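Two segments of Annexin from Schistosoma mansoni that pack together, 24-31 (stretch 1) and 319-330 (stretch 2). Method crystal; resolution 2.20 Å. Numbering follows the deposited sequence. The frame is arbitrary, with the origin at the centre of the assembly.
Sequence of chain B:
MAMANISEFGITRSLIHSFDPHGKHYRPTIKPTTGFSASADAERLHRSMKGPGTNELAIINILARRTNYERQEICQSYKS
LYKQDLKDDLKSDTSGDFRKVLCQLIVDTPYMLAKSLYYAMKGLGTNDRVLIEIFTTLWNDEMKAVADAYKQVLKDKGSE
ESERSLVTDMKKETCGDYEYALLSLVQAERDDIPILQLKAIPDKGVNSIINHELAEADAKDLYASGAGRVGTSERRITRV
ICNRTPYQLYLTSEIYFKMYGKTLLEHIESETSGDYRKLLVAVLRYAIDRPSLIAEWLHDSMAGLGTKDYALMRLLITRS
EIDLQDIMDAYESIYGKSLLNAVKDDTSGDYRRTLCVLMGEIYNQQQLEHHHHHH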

# COMPACT_ATOMS: atom_id res chain seq x y z
N LYS B 24 -19.08 25.41 7.41
CA LYS B 24 -18.73 25.61 8.81
C LYS B 24 -17.20 25.59 8.97
O LYS B 24 -16.52 24.84 8.29
CB LYS B 24 -19.37 24.50 9.66
CG LYS B 24 -19.21 24.67 11.15
N HIS B 25 -16.67 26.44 9.84
CA HIS B 25 -15.23 26.41 10.14
C HIS B 25 -14.80 25.06 10.71
O HIS B 25 -15.48 24.49 11.56
CB HIS B 25 -14.87 27.46 11.19
CG HIS B 25 -14.67 28.83 10.66
ND1 HIS B 25 -15.68 29.77 10.60
CD2 HIS B 25 -13.56 29.45 10.19
CE1 HIS B 25 -15.21 30.89 10.10
NE2 HIS B 25 -13.93 30.73 9.84
N TYR B 26 -13.65 24.56 10.26
CA TYR B 26 -13.01 23.45 10.95
C TYR B 26 -12.40 23.98 12.23
O TYR B 26 -12.09 25.16 12.32
CB TYR B 26 -11.93 22.78 10.08
CG TYR B 26 -12.47 21.79 9.08
CD1 TYR B 26 -13.12 20.62 9.50
CD2 TYR B 26 -12.33 22.02 7.72
CE1 TYR B 26 -13.61 19.71 8.58
CE2 TYR B 26 -12.81 21.11 6.79
CZ TYR B 26 -13.44 19.96 7.22
OH TYR B 26 -13.91 19.07 6.28
N ARG B 27 -12.25 23.11 13.23
CA ARG B 27 -11.74 23.55 14.52
C ARG B 27 -10.34 23.02 14.76
O ARG B 27 -10.13 21.80 14.76
CB ARG B 27 -12.68 23.09 15.65
CG ARG B 27 -14.11 23.55 15.48
CD ARG B 27 -15.10 22.45 15.84
NE ARG B 27 -15.17 22.27 17.27
CZ ARG B 27 -15.23 21.08 17.87
NH1 ARG B 27 -15.22 19.96 17.16
NH2 ARG B 27 -15.30 21.02 19.19
N PRO B 28 -9.38 23.93 14.95
CA PRO B 28 -7.99 23.55 15.24
C PRO B 28 -7.74 23.43 16.74
O PRO B 28 -8.53 23.94 17.54
CB PRO B 28 -7.20 24.74 14.68
CG PRO B 28 -8.12 25.91 14.90
CD PRO B 28 -9.54 25.39 14.78
N THR B 29 -6.64 22.78 17.13
CA THR B 29 -6.26 22.81 18.55
C THR B 29 -5.30 23.96 18.84
O THR B 29 -5.05 24.30 20.00
CB THR B 29 -5.59 21.50 18.99
OG1 THR B 29 -4.45 21.25 18.15
CG2 THR B 29 -6.58 20.34 18.89
N ILE B 30 -4.73 24.56 17.79
CA ILE B 30 -3.86 25.73 17.97
C ILE B 30 -4.29 26.91 17.10
O ILE B 30 -4.32 26.81 15.88
CB ILE B 30 -2.35 25.42 17.76
CG1 ILE B 30 -1.86 24.36 18.76
CG2 ILE B 30 -1.52 26.73 17.91
CD1 ILE B 30 -0.45 23.71 18.38
N LYS B 31 -4.61 28.02 17.76
CA LYS B 31 -5.06 29.23 17.09
C LYS B 31 -4.04 30.32 17.38
O LYS B 31 -3.43 30.32 18.45
CB LYS B 31 -6.41 29.68 17.65
CG LYS B 31 -7.61 28.83 17.24
CD LYS B 31 -8.78 29.00 18.22
CE LYS B 31 -9.89 29.88 17.65
NZ LYS B 31 -10.70 29.17 16.61
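Stretch 2, residues 319-330: RSEIDLQDIMDA

Stretch 2 comes out of one helix, which holds Arg319, turns through Glu321 to Asp323, and enters a second helix at Leu324; the irregular, largely extended stretch 1 lies along this turn. The chains run in opposite senses: the CA of Pro28 is 4.3 Å from the CA of Asp323, and the CA of Ile30 is 4.7 Å from the CA of Glu321.

Arg27 and Asp326 form the polar anchor. With chi1 m, Asp326 brings its carboxylate back to stretch 1, where OD1 accepts a hydrogen bond from Arg27 N (2.6 Å) and OD2 pairs with Arg27 NH1 (2.9 Å). Arg27 NH1 forms a second salt bridge, 3.0 Å to Asp329 OD2, one helical turn on. Arginine suits this place: its planar guanidinium meets both carboxylates at its edge while Gln325 CG, set by a t chi1, covers one face.

At the other end, Ser320 O accepts from Ile30 N at 2.8 Å and, weakly, from Thr29 N, also at 2.8 Å. Pro28, lacking an N-H, packs instead, its CB 3.1 Å from Ser320 O. Thr29, chi1 p, points toward stretch 2 and sets CG2 3.8 Å from Met328 SD. Glu321, chi1 p and chi2 t, leads its charged end away, while its CA approaches Ile30 O at 3.4 Å.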

# COMPACT_ATOMS: atom_id res chain seq x y z
N ARG B 319 -1.98 19.41 11.41
CA ARG B 319 -3.44 19.51 11.57
C ARG B 319 -3.82 20.40 12.74
O ARG B 319 -4.94 20.91 12.82
CB ARG B 319 -4.06 18.14 11.73
CG ARG B 319 -4.04 17.37 10.43
CD ARG B 319 -4.90 18.14 9.43
NE ARG B 319 -4.14 18.38 8.23
CZ ARG B 319 -4.61 18.96 7.14
NH1 ARG B 319 -5.86 19.41 7.05
NH2 ARG B 319 -3.79 19.08 6.12
N SER B 320 -2.86 20.60 13.64
CA SER B 320 -3.13 21.30 14.88
C SER B 320 -3.69 22.70 14.62
O SER B 320 -4.57 23.16 15.34
CB SER B 320 -1.87 21.37 15.74
OG SER B 320 -0.85 22.12 15.12
N GLU B 321 -3.16 23.37 13.61
CA GLU B 321 -3.61 24.73 13.35
C GLU B 321 -4.68 24.77 12.27
O GLU B 321 -5.07 25.84 11.83
CB GLU B 321 -2.43 25.68 13.04
CG GLU B 321 -1.50 25.26 11.92
CD GLU B 321 -0.31 26.22 11.76
OE1 GLU B 321 0.68 26.08 12.50
OE2 GLU B 321 -0.39 27.13 10.89
N ILE B 322 -5.19 23.61 11.87
CA ILE B 322 -6.27 23.59 10.88
C ILE B 322 -7.55 22.95 11.39
O ILE B 322 -8.57 23.63 11.57
CB ILE B 322 -5.84 22.90 9.57
CG1 ILE B 322 -4.56 23.56 9.04
CG2 ILE B 322 -6.96 23.01 8.51
CD1 ILE B 322 -3.89 22.78 7.92
N ASP B 323 -7.52 21.65 11.63
CA ASP B 323 -8.76 20.94 11.88
C ASP B 323 -8.60 19.79 12.88
O ASP B 323 -9.44 18.90 12.93
CB ASP B 323 -9.31 20.41 10.55
CG ASP B 323 -8.24 19.73 9.74
OD1 ASP B 323 -7.12 19.49 10.29
OD2 ASP B 323 -8.48 19.44 8.55
N LEU B 324 -7.53 19.81 13.65
CA LEU B 324 -7.22 18.68 14.52
C LEU B 324 -8.36 18.34 15.52
O LEU B 324 -8.67 17.18 15.72
CB LEU B 324 -5.86 18.85 15.21
CG LEU B 324 -5.50 17.71 16.17
CD1 LEU B 324 -5.51 16.36 15.44
CD2 LEU B 324 -4.14 17.96 16.81
N GLN B 325 -8.98 19.33 16.14
CA GLN B 325 -10.09 19.05 17.04
C GLN B 325 -11.20 18.22 16.37
O GLN B 325 -11.72 17.29 16.98
CB GLN B 325 -10.69 20.32 17.63
CG GLN B 325 -11.72 20.05 18.71
CD GLN B 325 -11.12 19.40 19.95
OE1 GLN B 325 -11.60 18.38 20.43
NE2 GLN B 325 -10.04 20.00 20.46
N ASP B 326 -11.54 18.55 15.13
CA ASP B 326 -12.57 17.81 14.44
C ASP B 326 -12.10 16.41 14.14
O ASP B 326 -12.88 15.46 14.13
CB ASP B 326 -12.99 18.54 13.15
CG ASP B 326 -13.75 19.81 13.43
OD1 ASP B 326 -13.45 20.86 12.82
OD2 ASP B 326 -14.65 19.78 14.30
N ILE B 327 -10.80 16.28 13.89
CA ILE B 327 -10.20 14.98 13.66
C ILE B 327 -10.21 14.15 14.95
O ILE B 327 -10.38 12.93 14.92
CB ILE B 327 -8.75 15.15 13.15
CG1 ILE B 327 -8.74 15.76 11.75
CG2 ILE B 327 -7.99 13.82 13.20
CD1 ILE B 327 -7.41 16.38 11.36
N MET B 328 -10.01 14.82 16.08
CA MET B 328 -10.05 14.14 17.37
C MET B 328 -11.45 13.56 17.65
O MET B 328 -11.58 12.41 18.06
CB MET B 328 -9.60 15.07 18.49
CG MET B 328 -8.08 15.24 18.55
SD MET B 328 -7.56 16.67 19.51
CE MET B 328 -8.40 16.39 21.06
N ASP B 329 -12.49 14.35 17.40
CA ASP B 329 -13.86 13.86 17.59
C ASP B 329 -14.12 12.63 16.73
O ASP B 329 -14.61 11.61 17.22
CB ASP B 329 -14.88 14.94 17.29
CG ASP B 329 -14.78 16.11 18.24
OD1 ASP B 329 -14.05 16.01 19.25
OD2 ASP B 329 -15.44 17.13 17.99
N ALA B 330 -13.77 12.73 15.45
CA ALA B 330 -13.94 11.61 14.53
C ALA B 330 -13.15 10.39 15.02
O ALA B 330 -13.64 9.26 14.96
CB ALA B 330 -13.51 11.99 13.13
O HOH W 1 -15.99 22.04 12.70
O HOH W 2 -4.90 27.97 13.52